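Local coordinates for DUF4848 domain-containing protein (Bacteroides thetaiotaomicron, PDB 4LB8) that is of unknown function but carries a signal sequence and a lipoprotein motif in its precursor, consistent with an exported, probably membrane-attached protein, at residues E37-K42 with E124-M129; S161-L166 with A172-K177; H214-L219 with V278-R283. All blocks are in the same frame, centred on the assembly; numbering follows the deposited sequence.

Interaction 1: E37-K42 with E124-M129; sequences ENALLK and EYFVNM
Phe126 pushes its ring edge-on against the helix backbone at Ala39 and Leu40, and all of the cross-segment contact is van der Waals; no hydrogen bond joins the two segments. At the backbone, the ring atom CZ of Phe126 lies 3.4 Å from Ala39 O, and CE2 of Phe126 is 3.5 Å from Leu40 CA. Both helix atoms sit near the ring plane, which identifies the edge and not a face as the touching side. Among the apolar side chains, Ala39 CB meets Phe126 CZ at 3.8 Å, while the CD1 branch of Leu40 reaches Phe126 CE2 at 3.7 Å. With CG of Leu40 anti to its own nitrogen (chi1 -173°), that branch comes to CE2 and CD2 from out of the ring plane, the two side chains crossing at a slant. Over one ring face lies Tyr125 CB, 4.2 Å above the plane, and Phe30 meets the same ring edge-to-face. An alanine in place of Phe126 would probably leave Ala39 and Leu40 without their ring partner and open a gap between helix and loop. The second subunit also borders the contact: its Val258 packs on Leu40, and its Thr256 hydrogen-bonds to Glu124 and Tyr125. This is a largely buried helix-to-loop packing contact in the N-terminal alpha/beta region, joining helix 33-44 to the loop before strand 132-135.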
ATOM      1  N   GLU A  37      -3.382 -15.777 -34.781  1.00 42.35           N
ATOM      2  CA  GLU A  37      -3.935 -14.538 -34.227  1.00 41.79           C
ATOM      3  C   GLU A  37      -5.452 -14.581 -34.212  1.00 45.22           C
ATOM      4  O   GLU A  37      -6.044 -14.117 -33.248  1.00 43.66           O
ATOM      5  CB  GLU A  37      -3.414 -13.302 -34.973  1.00 43.36           C
ATOM      6  CG  GLU A  37      -2.022 -12.888 -34.505  1.00 52.19           C
ATOM      7  CD  GLU A  37      -1.267 -11.912 -35.389  1.00 74.90           C
ATOM      8  OE1 GLU A  37      -1.574 -11.848 -36.603  1.00 71.49           O
ATOM      9  OE2 GLU A  37      -0.313 -11.270 -34.886  1.00 65.43           O
ATOM     10  N   ASN A  38      -6.071 -15.185 -35.252  1.00 42.20           N
ATOM     11  CA  ASN A  38      -7.517 -15.359 -35.342  1.00 42.04           C
ATOM     12  C   ASN A  38      -8.015 -16.333 -34.297  1.00 43.12           C
ATOM     13  O   ASN A  38      -8.950 -15.988 -33.571  1.00 42.73           O
ATOM     14  CB  ASN A  38      -7.921 -15.824 -36.733  1.00 48.39           C
ATOM     15  CG  ASN A  38      -8.249 -14.668 -37.634  1.00 86.97           C
ATOM     16  OD1 ASN A  38      -7.358 -13.981 -38.166  1.00 81.74           O
ATOM     17  ND2 ASN A  38      -9.541 -14.373 -37.742  1.00 82.48           N
ATOM     18  N   ALA A  39      -7.387 -17.535 -34.190  1.00 38.76           N
ATOM     19  CA  ALA A  39      -7.754 -18.546 -33.189  1.00 38.97           C
ATOM     20  C   ALA A  39      -7.574 -18.015 -31.757  1.00 44.75           C
ATOM     21  O   ALA A  39      -8.389 -18.324 -30.894  1.00 46.60           O
ATOM     22  CB  ALA A  39      -6.931 -19.798 -33.378  1.00 39.41           C
ATOM     23  N   LEU A  40      -6.536 -17.190 -31.514  1.00 39.45           N
ATOM     24  CA  LEU A  40      -6.282 -16.601 -30.200  1.00 37.84           C
ATOM     25  C   LEU A  40      -7.479 -15.663 -29.801  1.00 43.81           C
ATOM     26  O   LEU A  40      -8.030 -15.798 -28.691  1.00 44.75           O
ATOM     27  CB  LEU A  40      -4.920 -15.855 -30.230  1.00 35.87           C
ATOM     28  CG  LEU A  40      -4.337 -15.284 -28.910  1.00 36.48           C
ATOM     29  CD1 LEU A  40      -3.878 -16.377 -27.955  1.00 34.08           C
ATOM     30  CD2 LEU A  40      -3.194 -14.337 -29.210  1.00 35.84           C
ATOM     31  N   LEU A  41      -7.921 -14.790 -30.744  1.00 38.06           N
ATOM     32  CA  LEU A  41      -9.036 -13.859 -30.568  1.00 37.34           C
ATOM     33  C   LEU A  41     -10.339 -14.606 -30.310  1.00 44.67           C
ATOM     34  O   LEU A  41     -11.020 -14.311 -29.326  1.00 45.86           O
ATOM     35  CB  LEU A  41      -9.190 -12.940 -31.805  1.00 36.97           C
ATOM     36  CG  LEU A  41     -10.380 -11.952 -31.766  1.00 39.05           C
ATOM     37  CD1 LEU A  41     -10.170 -10.891 -30.669  1.00 36.88           C
ATOM     38  CD2 LEU A  41     -10.567 -11.298 -33.103  1.00 35.93           C
ATOM     39  N   LYS A  42     -10.686 -15.571 -31.199  1.00 42.29           N
ATOM     40  CA  LYS A  42     -11.914 -16.371 -31.083  1.00 41.34           C
ATOM     41  C   LYS A  42     -11.912 -17.182 -29.777  1.00 42.84           C
ATOM     42  O   LYS A  42     -12.880 -17.086 -29.033  1.00 43.71           O
ATOM     43  CB  LYS A  42     -12.131 -17.286 -32.295  1.00 43.77           C
ATOM     44  CG  LYS A  42     -12.178 -16.596 -33.667  1.00 67.01           C
ATOM     45  CD  LYS A  42     -13.528 -15.994 -34.045  1.00 86.88           C
ATOM     46  CE  LYS A  42     -13.481 -15.315 -35.399  1.00103.43           C
ATOM     47  NZ  LYS A  42     -14.833 -14.869 -35.850  1.00115.32           N
ATOM     48  N   GLU A 124      -1.600 -19.208 -23.197  1.00 38.07           N
ATOM     49  CA  GLU A 124      -1.841 -20.335 -22.284  1.00 38.42           C
ATOM     50  C   GLU A 124      -2.833 -21.352 -22.896  1.00 45.74           C
ATOM     51  O   GLU A 124      -2.723 -22.550 -22.633  1.00 49.20           O
ATOM     52  CB  GLU A 124      -2.344 -19.849 -20.909  1.00 39.27           C
ATOM     53  CG  GLU A 124      -3.720 -19.183 -20.897  1.00 46.87           C
ATOM     54  CD  GLU A 124      -4.493 -19.254 -19.592  1.00 57.92           C
ATOM     55  OE1 GLU A 124      -4.044 -19.965 -18.664  1.00 57.84           O
ATOM     56  OE2 GLU A 124      -5.571 -18.625 -19.511  1.00 39.23           O
ATOM     57  N   TYR A 125      -3.764 -20.876 -23.734  1.00 39.88           N
ATOM     58  CA  TYR A 125      -4.741 -21.707 -24.428  1.00 39.61           C
ATOM     59  C   TYR A 125      -4.085 -22.674 -25.412  1.00 44.49           C
ATOM     60  O   TYR A 125      -4.642 -23.732 -25.665  1.00 44.87           O
ATOM     61  CB  TYR A 125      -5.741 -20.821 -25.204  1.00 39.65           C
ATOM     62  CG  TYR A 125      -6.507 -19.851 -24.332  1.00 40.45           C
ATOM     63  CD1 TYR A 125      -7.355 -20.306 -23.331  1.00 42.71           C
ATOM     64  CD2 TYR A 125      -6.442 -18.481 -24.558  1.00 40.65           C
ATOM     65  CE1 TYR A 125      -8.025 -19.417 -22.495  1.00 44.10           C
ATOM     66  CE2 TYR A 125      -7.142 -17.583 -23.757  1.00 41.51           C
ATOM     67  CZ  TYR A 125      -7.929 -18.055 -22.721  1.00 50.50           C
ATOM     68  OH  TYR A 125      -8.617 -17.177 -21.924  1.00 54.29           O
ATOM     69  N   PHE A 126      -2.934 -22.309 -26.002  1.00 40.43           N
ATOM     70  CA  PHE A 126      -2.368 -23.152 -27.038  1.00 39.84           C
ATOM     71  C   PHE A 126      -0.999 -23.751 -26.688  1.00 44.24           C
ATOM     72  O   PHE A 126      -0.691 -24.810 -27.240  1.00 44.81           O
ATOM     73  CB  PHE A 126      -2.289 -22.381 -28.361  1.00 40.93           C
ATOM     74  CG  PHE A 126      -3.550 -21.669 -28.814  1.00 41.38           C
ATOM     75  CD1 PHE A 126      -4.731 -22.369 -29.016  1.00 44.72           C
ATOM     76  CD2 PHE A 126      -3.535 -20.309 -29.098  1.00 43.26           C
ATOM     77  CE1 PHE A 126      -5.891 -21.714 -29.471  1.00 45.80           C
ATOM     78  CE2 PHE A 126      -4.687 -19.659 -29.566  1.00 46.43           C
ATOM     79  CZ  PHE A 126      -5.862 -20.361 -29.737  1.00 44.42           C
ATOM     80  N   VAL A 127      -0.196 -23.121 -25.777  1.00 38.93           N
ATOM     81  CA  VAL A 127       1.105 -23.670 -25.364  1.00 38.59           C
ATOM     82  C   VAL A 127       0.926 -25.029 -24.668  1.00 43.73           C
ATOM     83  O   VAL A 127      -0.064 -25.250 -23.967  1.00 44.91           O
ATOM     84  CB  VAL A 127       1.997 -22.743 -24.483  1.00 41.91           C
ATOM     85  CG1 VAL A 127       2.582 -21.585 -25.280  1.00 41.07           C
ATOM     86  CG2 VAL A 127       1.272 -22.259 -23.227  1.00 41.63           C
ATOM     87  N   ASN A 128       1.890 -25.930 -24.871  1.00 39.88           N
ATOM     88  CA  ASN A 128       1.888 -27.241 -24.255  1.00 41.45           C
ATOM     89  C   ASN A 128       2.609 -27.172 -22.901  1.00 46.88           C
ATOM     90  O   ASN A 128       2.810 -26.080 -22.349  1.00 47.34           O
ATOM     91  CB  ASN A 128       2.514 -28.303 -25.194  1.00 46.20           C
ATOM     92  CG  ASN A 128       3.963 -28.090 -25.597  1.00 59.65           C
ATOM     93  OD1 ASN A 128       4.722 -27.316 -25.004  1.00 52.95           O
ATOM     94  ND2 ASN A 128       4.391 -28.825 -26.604  1.00 46.33           N
HETATM   95  N   MSE A 129       3.038 -28.332 -22.397  1.00 42.73           N
HETATM   96  CA  MSE A 129       3.681 -28.441 -21.100  1.00 43.25           C
HETATM   97  C   MSE A 129       5.115 -27.857 -21.059  1.00 49.99           C
HETATM   98  O   MSE A 129       5.635 -27.645 -19.953  1.00 50.24           O
HETATM   99  CB  MSE A 129       3.643 -29.902 -20.626  1.00 46.33           C
HETATM  100  CG  MSE A 129       2.204 -30.416 -20.388  1.00 53.18           C
HETATM  101 SE   MSE A 129       1.093 -29.206 -19.291  0.75 59.24          SE
HETATM  102  CE  MSE A 129      -0.035 -28.452 -20.541  1.00 54.85           C
TER

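Interaction 2: S161-L166 with A172-K177; sequences SSVSDL and AYSRQK
Ser164 and Tyr173 meet with the serine CB lying over one face of the phenol ring, a CH-pi contact with CB of Ser164 3.6 Å from the Tyr173 ring centroid and 19° off the ring normal. A chi1 of 61° swings the Tyr173 ring back across the neighbouring strand, where its edge also passes Ser162 O. The hydroxyl of Ser164 turns to the backbone: Tyr173 N donates to Ser164 OG at 2.9 Å, and Ser164 N returns a bond to Tyr173 O at 3.1 Å. Farther along, Ser162 and Arg175 form an antiparallel hydrogen-bonded pair. Arg175 N reaches Ser162 O at 2.7 Å with an N-H...O angle of 168°, and Ser162 N reaches Arg175 O at 3.0 Å. The Arg175 chain bends at chi3, bringing one face of its guanidinium over Ser162 N, with NH1 of Arg175 3.8 Å from Ser162 CB; NH2 bonds to Thr159. On the other sheet face, in the non-hydrogen-bonded pair, Val163 CG2 touches Ser174 OG at 3.3 Å, that hydroxyl being bonded to Gln282 O. Strand 161-163 also pairs antiparallel with a strand of the second subunit, continuing the sheet across the interface. Chemically, backbone bonds set the hairpin register; beyond the Val163-Ser174 pair the ladder continues through one backbone bond, with Ser164 OG taking the acceptor place for Tyr173 N while also bonding Phe285 O.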
ATOM      1  N   SER A 161      -2.392   4.127  -2.539  1.00 39.09           N
ATOM      2  CA  SER A 161      -2.859   3.810  -1.206  1.00 38.81           C
ATOM      3  C   SER A 161      -1.956   2.765  -0.551  1.00 41.82           C
ATOM      4  O   SER A 161      -1.506   1.849  -1.253  1.00 41.81           O
ATOM      5  CB  SER A 161      -4.293   3.300  -1.292  1.00 41.55           C
ATOM      6  OG  SER A 161      -4.888   3.327  -0.007  1.00 57.89           O
ATOM      7  N   SER A 162      -1.685   2.917   0.790  1.00 35.21           N
ATOM      8  CA  SER A 162      -0.909   2.011   1.663  1.00 33.60           C
ATOM      9  C   SER A 162      -1.418   2.107   3.091  1.00 38.50           C
ATOM     10  O   SER A 162      -1.548   3.210   3.644  1.00 39.20           O
ATOM     11  CB  SER A 162       0.584   2.307   1.631  1.00 36.32           C
ATOM     12  OG  SER A 162       1.141   1.823   0.425  1.00 51.84           O
ATOM     13  N   VAL A 163      -1.727   0.945   3.675  1.00 32.64           N
ATOM     14  CA  VAL A 163      -2.276   0.812   5.011  1.00 32.49           C
ATOM     15  C   VAL A 163      -1.434  -0.241   5.720  1.00 38.69           C
ATOM     16  O   VAL A 163      -1.181  -1.300   5.134  1.00 39.74           O
ATOM     17  CB  VAL A 163      -3.791   0.465   4.957  1.00 35.63           C
ATOM     18  CG1 VAL A 163      -4.390   0.300   6.348  1.00 35.76           C
ATOM     19  CG2 VAL A 163      -4.569   1.505   4.161  1.00 35.21           C
ATOM     20  N   SER A 164      -0.933   0.075   6.939  1.00 33.48           N
ATOM     21  CA  SER A 164      -0.063  -0.825   7.689  1.00 32.28           C
ATOM     22  C   SER A 164      -0.847  -1.980   8.286  1.00 36.77           C
ATOM     23  O   SER A 164      -2.022  -1.809   8.606  1.00 36.39           O
ATOM     24  CB  SER A 164       0.671  -0.068   8.790  1.00 35.09           C
ATOM     25  OG  SER A 164      -0.189   0.473   9.784  1.00 42.02           O
ATOM     26  N   ASP A 165      -0.201  -3.152   8.442  1.00 34.23           N
ATOM     27  CA  ASP A 165      -0.826  -4.330   9.062  1.00 35.23           C
ATOM     28  C   ASP A 165      -0.144  -4.637  10.396  1.00 39.25           C
ATOM     29  O   ASP A 165       0.836  -3.982  10.732  1.00 39.35           O
ATOM     30  CB  ASP A 165      -0.790  -5.552   8.119  1.00 38.30           C
ATOM     31  CG  ASP A 165       0.567  -6.088   7.704  1.00 53.03           C
ATOM     32  OD1 ASP A 165       1.603  -5.574   8.217  1.00 54.44           O
ATOM     33  OD2 ASP A 165       0.602  -7.002   6.852  1.00 58.09           O
ATOM     34  N   LEU A 166      -0.614  -5.666  11.133  1.00 36.13           N
ATOM     35  CA  LEU A 166      -0.064  -6.052  12.443  1.00 34.70           C
ATOM     36  C   LEU A 166       1.425  -6.408  12.452  1.00 40.33           C
ATOM     37  O   LEU A 166       1.978  -6.570  13.533  1.00 41.90           O
ATOM     38  CB  LEU A 166      -0.860  -7.190  13.076  1.00 33.87           C
ATOM     39  CG  LEU A 166      -2.238  -6.779  13.550  1.00 36.24           C
ATOM     40  CD1 LEU A 166      -2.990  -7.953  14.084  1.00 36.01           C
ATOM     41  CD2 LEU A 166      -2.150  -5.670  14.589  1.00 37.33           C
ATOM     42  N   ALA A 172       1.550   2.845  13.128  1.00 34.43           N
ATOM     43  CA  ALA A 172       0.352   2.518  12.358  1.00 33.97           C
ATOM     44  C   ALA A 172       0.037   3.673  11.461  1.00 38.85           C
ATOM     45  O   ALA A 172       0.168   4.828  11.883  1.00 38.82           O
ATOM     46  CB  ALA A 172      -0.818   2.201  13.271  1.00 34.82           C
ATOM     47  N   TYR A 173      -0.300   3.380  10.195  1.00 35.94           N
ATOM     48  CA  TYR A 173      -0.598   4.423   9.232  1.00 35.52           C
ATOM     49  C   TYR A 173      -1.654   3.983   8.247  1.00 40.35           C
ATOM     50  O   TYR A 173      -1.923   2.793   8.079  1.00 39.89           O
ATOM     51  CB  TYR A 173       0.688   4.881   8.475  1.00 36.94           C
ATOM     52  CG  TYR A 173       1.377   3.788   7.678  1.00 39.99           C
ATOM     53  CD1 TYR A 173       0.967   3.475   6.379  1.00 41.64           C
ATOM     54  CD2 TYR A 173       2.437   3.060   8.221  1.00 41.71           C
ATOM     55  CE1 TYR A 173       1.570   2.443   5.656  1.00 41.60           C
ATOM     56  CE2 TYR A 173       3.067   2.040   7.495  1.00 42.73           C
ATOM     57  CZ  TYR A 173       2.619   1.724   6.217  1.00 52.04           C
ATOM     58  OH  TYR A 173       3.215   0.695   5.510  1.00 53.70           O
ATOM     59  N   SER A 174      -2.207   4.974   7.537  1.00 37.48           N
ATOM     60  CA  SER A 174      -3.114   4.800   6.429  1.00 35.99           C
ATOM     61  C   SER A 174      -2.929   5.976   5.497  1.00 41.31           C
ATOM     62  O   SER A 174      -3.235   7.103   5.873  1.00 41.84           O
ATOM     63  CB  SER A 174      -4.546   4.658   6.904  1.00 37.72           C
ATOM     64  OG  SER A 174      -5.359   4.183   5.845  1.00 43.14           O
ATOM     65  N   ARG A 175      -2.274   5.748   4.348  1.00 38.94           N
ATOM     66  CA  ARG A 175      -2.099   6.809   3.358  1.00 39.55           C
ATOM     67  C   ARG A 175      -3.076   6.552   2.238  1.00 42.32           C
ATOM     68  O   ARG A 175      -2.995   5.528   1.571  1.00 42.20           O
ATOM     69  CB  ARG A 175      -0.664   6.926   2.833  1.00 42.28           C
ATOM     70  CG  ARG A 175      -0.537   8.040   1.770  1.00 59.74           C
ATOM     71  CD  ARG A 175       0.825   8.115   1.105  1.00 68.46           C
ATOM     72  NE  ARG A 175       0.832   7.289  -0.098  1.00 75.20           N
ATOM     73  CZ  ARG A 175       1.435   6.114  -0.189  1.00 88.00           C
ATOM     74  NH1 ARG A 175       2.135   5.637   0.836  1.00 77.94           N
ATOM     75  NH2 ARG A 175       1.375   5.420  -1.307  1.00 75.95           N
ATOM     76  N   GLN A 176      -4.022   7.446   2.064  1.00 38.47           N
ATOM     77  CA  GLN A 176      -5.017   7.277   1.024  1.00 38.47           C
ATOM     78  C   GLN A 176      -4.682   8.203  -0.158  1.00 42.60           C
ATOM     79  O   GLN A 176      -3.577   8.718  -0.226  1.00 41.63           O
ATOM     80  CB  GLN A 176      -6.435   7.488   1.606  1.00 40.04           C
ATOM     81  CG  GLN A 176      -6.825   6.417   2.642  1.00 32.82           C
ATOM     82  CD  GLN A 176      -6.836   5.003   2.074  1.00 52.07           C
ATOM     83  OE1 GLN A 176      -6.172   4.109   2.600  1.00 41.40           O
ATOM     84  NE2 GLN A 176      -7.567   4.772   0.970  1.00 47.06           N
ATOM     85  N   LYS A 177      -5.598   8.366  -1.108  1.00 42.69           N
ATOM     86  CA  LYS A 177      -5.333   9.134  -2.317  1.00 43.37           C
ATOM     87  C   LYS A 177      -5.021  10.635  -2.038  1.00 46.81           C
ATOM     88  O   LYS A 177      -4.162  11.196  -2.717  1.00 46.89           O
ATOM     89  CB  LYS A 177      -6.475   8.950  -3.345  1.00 45.88           C
ATOM     90  CG  LYS A 177      -7.729   9.756  -3.129  1.00 59.32           C
ATOM     91  CD  LYS A 177      -8.102  10.509  -4.398  1.00 66.34           C
ATOM     92  CE  LYS A 177      -9.115  11.601  -4.149  1.00 69.20           C
ATOM     93  NZ  LYS A 177     -10.445  11.050  -3.790  1.00 79.24           N
TER

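Interaction 3: H214-L219 with V278-R283; sequences HAKVNL and VPYDQR
An inner strand of the four-stranded antiparallel sheet meets the loop that links its last two strands: Lys216, on strand 213-220, reaches Tyr280 in the short 3-10 turn between strands 268-275 and 284-289. Lys216 NZ donates a hydrogen bond to Tyr280 OH at 3.1 Å, arriving near the ring plane, so the ammonium meets the phenol at its hydroxyl edge and does not lie over a face. The lysine chain bends at chi3 (80°), and the two side chains cross at about a right angle, with CD of Lys216 4.0 Å from Tyr280 CE1. Arg283 lies over one face of the Tyr280 ring, its NH1 3.5 Å above the ring plane near the centre. The same NH1 of Arg283 bonds to Tyr280 O at 2.8 Å, approaching from above the carbonyl plane, 47° out of it. Arg283 N, at 2.9 Å from Tyr280 O, comes from the opposite face, so two donors of one residue grip this oxygen. Trp274 adds an edge-to-face contact to the Tyr280 ring. Lys216 NZ and Arg283 NE stand 4.5 Å apart, and both form salt bridges with OE1 of Glu272. The shared carboxylate probably offsets the proximity of the two cations, and the phenol oxygen gives the lysine a further, neutral acceptor at this surface site.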
ATOM      1  N   HIS A 214      -8.958   9.076  15.616  1.00 40.07           N
ATOM      2  CA  HIS A 214      -9.700   7.925  16.110  1.00 39.48           C
ATOM      3  C   HIS A 214      -8.772   6.720  16.220  1.00 42.76           C
ATOM      4  O   HIS A 214      -8.152   6.296  15.245  1.00 39.18           O
ATOM      5  CB  HIS A 214     -10.876   7.608  15.184  1.00 39.91           C
ATOM      6  CG  HIS A 214     -11.842   8.735  14.986  1.00 43.51           C
ATOM      7  ND1 HIS A 214     -12.691   9.149  16.003  1.00 45.73           N
ATOM      8  CD2 HIS A 214     -12.081   9.481  13.885  1.00 45.24           C
ATOM      9  CE1 HIS A 214     -13.394  10.144  15.495  1.00 46.03           C
ATOM     10  NE2 HIS A 214     -13.085  10.360  14.214  1.00 46.14           N
ATOM     11  N   ALA A 215      -8.660   6.202  17.437  1.00 40.56           N
ATOM     12  CA  ALA A 215      -7.812   5.066  17.720  1.00 39.05           C
ATOM     13  C   ALA A 215      -8.551   4.051  18.559  1.00 42.07           C
ATOM     14  O   ALA A 215      -9.511   4.386  19.264  1.00 42.80           O
ATOM     15  CB  ALA A 215      -6.546   5.525  18.435  1.00 39.06           C
ATOM     16  N   LYS A 216      -8.117   2.802  18.420  1.00 36.68           N
ATOM     17  CA  LYS A 216      -8.532   1.607  19.134  1.00 36.51           C
ATOM     18  C   LYS A 216      -7.247   0.975  19.681  1.00 39.49           C
ATOM     19  O   LYS A 216      -6.389   0.506  18.927  1.00 39.31           O
ATOM     20  CB  LYS A 216      -9.310   0.664  18.207  1.00 38.65           C
ATOM     21  CG  LYS A 216     -10.818   0.875  18.242  1.00 42.10           C
ATOM     22  CD  LYS A 216     -11.542   0.082  17.135  1.00 52.11           C
ATOM     23  CE  LYS A 216     -11.762  -1.387  17.466  1.00 63.84           C
ATOM     24  NZ  LYS A 216     -11.916  -2.226  16.239  1.00 66.85           N
ATOM     25  N   VAL A 217      -7.081   1.048  20.986  1.00 35.84           N
ATOM     26  CA  VAL A 217      -5.870   0.623  21.689  1.00 34.15           C
ATOM     27  C   VAL A 217      -6.182  -0.590  22.576  1.00 38.81           C
ATOM     28  O   VAL A 217      -7.151  -0.569  23.344  1.00 38.15           O
ATOM     29  CB  VAL A 217      -5.348   1.837  22.526  1.00 36.01           C
ATOM     30  CG1 VAL A 217      -4.078   1.500  23.313  1.00 35.17           C
ATOM     31  CG2 VAL A 217      -5.152   3.082  21.659  1.00 34.74           C
ATOM     32  N   ASN A 218      -5.373  -1.647  22.466  1.00 36.19           N
ATOM     33  CA  ASN A 218      -5.527  -2.820  23.341  1.00 36.98           C
ATOM     34  C   ASN A 218      -4.139  -3.245  23.763  1.00 40.17           C
ATOM     35  O   ASN A 218      -3.462  -3.931  22.993  1.00 39.31           O
ATOM     36  CB  ASN A 218      -6.304  -3.963  22.669  1.00 34.69           C
ATOM     37  CG  ASN A 218      -6.621  -5.117  23.591  1.00 59.85           C
ATOM     38  OD1 ASN A 218      -6.556  -5.031  24.820  1.00 56.97           O
ATOM     39  ND2 ASN A 218      -6.962  -6.237  23.010  1.00 58.56           N
ATOM     40  N   LEU A 219      -3.696  -2.789  24.945  1.00 37.23           N
ATOM     41  CA  LEU A 219      -2.331  -3.041  25.405  1.00 38.89           C
ATOM     42  C   LEU A 219      -2.241  -3.702  26.764  1.00 44.92           C
ATOM     43  O   LEU A 219      -3.010  -3.376  27.667  1.00 44.17           O
ATOM     44  CB  LEU A 219      -1.511  -1.728  25.461  1.00 38.49           C
ATOM     45  CG  LEU A 219      -1.356  -0.916  24.173  1.00 42.27           C
ATOM     46  CD1 LEU A 219      -0.567   0.369  24.430  1.00 41.86           C
ATOM     47  CD2 LEU A 219      -0.714  -1.728  23.084  1.00 43.48           C
ATOM     48  N   VAL A 278      -9.776   9.749   6.840  1.00 39.95           N
ATOM     49  CA  VAL A 278      -9.449   8.345   6.547  1.00 38.12           C
ATOM     50  C   VAL A 278     -10.512   7.470   7.224  1.00 42.22           C
ATOM     51  O   VAL A 278     -10.578   7.442   8.437  1.00 43.68           O
ATOM     52  CB  VAL A 278      -7.985   7.939   6.893  1.00 40.26           C
ATOM     53  CG1 VAL A 278      -7.729   6.481   6.558  1.00 39.08           C
ATOM     54  CG2 VAL A 278      -6.983   8.809   6.141  1.00 39.76           C
ATOM     55  N   PRO A 279     -11.403   6.806   6.457  1.00 39.38           N
ATOM     56  CA  PRO A 279     -12.527   6.067   7.089  1.00 40.18           C
ATOM     57  C   PRO A 279     -12.105   4.816   7.851  1.00 43.69           C
ATOM     58  O   PRO A 279     -11.099   4.216   7.507  1.00 43.64           O
ATOM     59  CB  PRO A 279     -13.417   5.694   5.891  1.00 42.01           C
ATOM     60  CG  PRO A 279     -12.490   5.695   4.732  1.00 44.41           C
ATOM     61  CD  PRO A 279     -11.507   6.783   4.980  1.00 39.23           C
ATOM     62  N   TYR A 280     -12.901   4.400   8.843  1.00 42.25           N
ATOM     63  CA  TYR A 280     -12.652   3.245   9.723  1.00 43.28           C
ATOM     64  C   TYR A 280     -12.238   1.996   8.917  1.00 51.05           C
ATOM     65  O   TYR A 280     -11.272   1.331   9.270  1.00 52.58           O
ATOM     66  CB  TYR A 280     -13.892   2.967  10.606  1.00 44.86           C
ATOM     67  CG  TYR A 280     -13.813   1.702  11.435  1.00 44.66           C
ATOM     68  CD1 TYR A 280     -13.107   1.672  12.636  1.00 45.08           C
ATOM     69  CD2 TYR A 280     -14.475   0.546  11.041  1.00 45.80           C
ATOM     70  CE1 TYR A 280     -13.042   0.510  13.409  1.00 44.43           C
ATOM     71  CE2 TYR A 280     -14.432  -0.615  11.812  1.00 47.03           C
ATOM     72  CZ  TYR A 280     -13.711  -0.630  12.993  1.00 53.63           C
ATOM     73  OH  TYR A 280     -13.652  -1.794  13.721  1.00 57.77           O
ATOM     74  N   ASP A 281     -12.917   1.729   7.810  1.00 48.41           N
ATOM     75  CA  ASP A 281     -12.629   0.621   6.894  1.00 47.76           C
ATOM     76  C   ASP A 281     -11.146   0.600   6.484  1.00 46.66           C
ATOM     77  O   ASP A 281     -10.528  -0.468   6.379  1.00 44.96           O
ATOM     78  CB  ASP A 281     -13.538   0.805   5.657  1.00 50.96           C
ATOM     79  CG  ASP A 281     -13.189   0.025   4.429  1.00 74.16           C
ATOM     80  OD1 ASP A 281     -13.566  -1.161   4.359  1.00 78.55           O
ATOM     81  OD2 ASP A 281     -12.615   0.624   3.490  1.00 84.74           O
ATOM     82  N   GLN A 282     -10.586   1.787   6.258  1.00 41.11           N
ATOM     83  CA  GLN A 282      -9.222   1.950   5.791  1.00 38.99           C
ATOM     84  C   GLN A 282      -8.233   2.242   6.943  1.00 45.62           C
ATOM     85  O   GLN A 282      -7.080   2.626   6.679  1.00 46.38           O
ATOM     86  CB  GLN A 282      -9.185   3.054   4.723  1.00 39.38           C
ATOM     87  CG  GLN A 282      -9.755   2.616   3.358  1.00 40.90           C
ATOM     88  CD  GLN A 282      -9.097   1.361   2.791  1.00 49.78           C
ATOM     89  OE1 GLN A 282      -9.749   0.358   2.485  1.00 45.71           O
ATOM     90  NE2 GLN A 282      -7.792   1.374   2.643  1.00 35.42           N
ATOM     91  N   ARG A 283      -8.640   1.976   8.211  1.00 41.18           N
ATOM     92  CA  ARG A 283      -7.764   2.199   9.368  1.00 39.36           C
ATOM     93  C   ARG A 283      -6.494   1.354   9.314  1.00 41.19           C
ATOM     94  O   ARG A 283      -6.535   0.190   8.914  1.00 42.16           O
ATOM     95  CB  ARG A 283      -8.504   1.962  10.697  1.00 37.28           C
ATOM     96  CG  ARG A 283      -8.656   0.512  11.105  1.00 38.53           C
ATOM     97  CD  ARG A 283      -9.776   0.341  12.095  1.00 34.80           C
ATOM     98  NE  ARG A 283     -10.157  -1.062  12.279  1.00 42.95           N
ATOM     99  CZ  ARG A 283     -10.861  -1.788  11.411  1.00 58.22           C
ATOM    100  NH1 ARG A 283     -11.260  -1.260  10.258  1.00 41.34           N
ATOM    101  NH2 ARG A 283     -11.158  -3.051  11.686  1.00 50.10           N
TER

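How the interactions relate
From the N terminus, interaction 1 comes first, closing a loop of 81 intervening residues, 45 of them helical, between helix 33-44 and the segment before strand 132-135. Interaction 2 follows as a local hairpin closed over five residues, and interaction 3 spans 58 residues between strand 213-220 and the loop after strand 268-275. The three loops run in series; none nests or crosses. Interaction 1 stands apart, its centre about 41 Å from that of interaction 2 and 48 Å from that of interaction 3. Interactions 2 and 3 touch: Gln176 OE1 lies 3.2 Å from Gln282 NE2, a probable hydrogen bond tying the hairpin to the loop before strand 284-289.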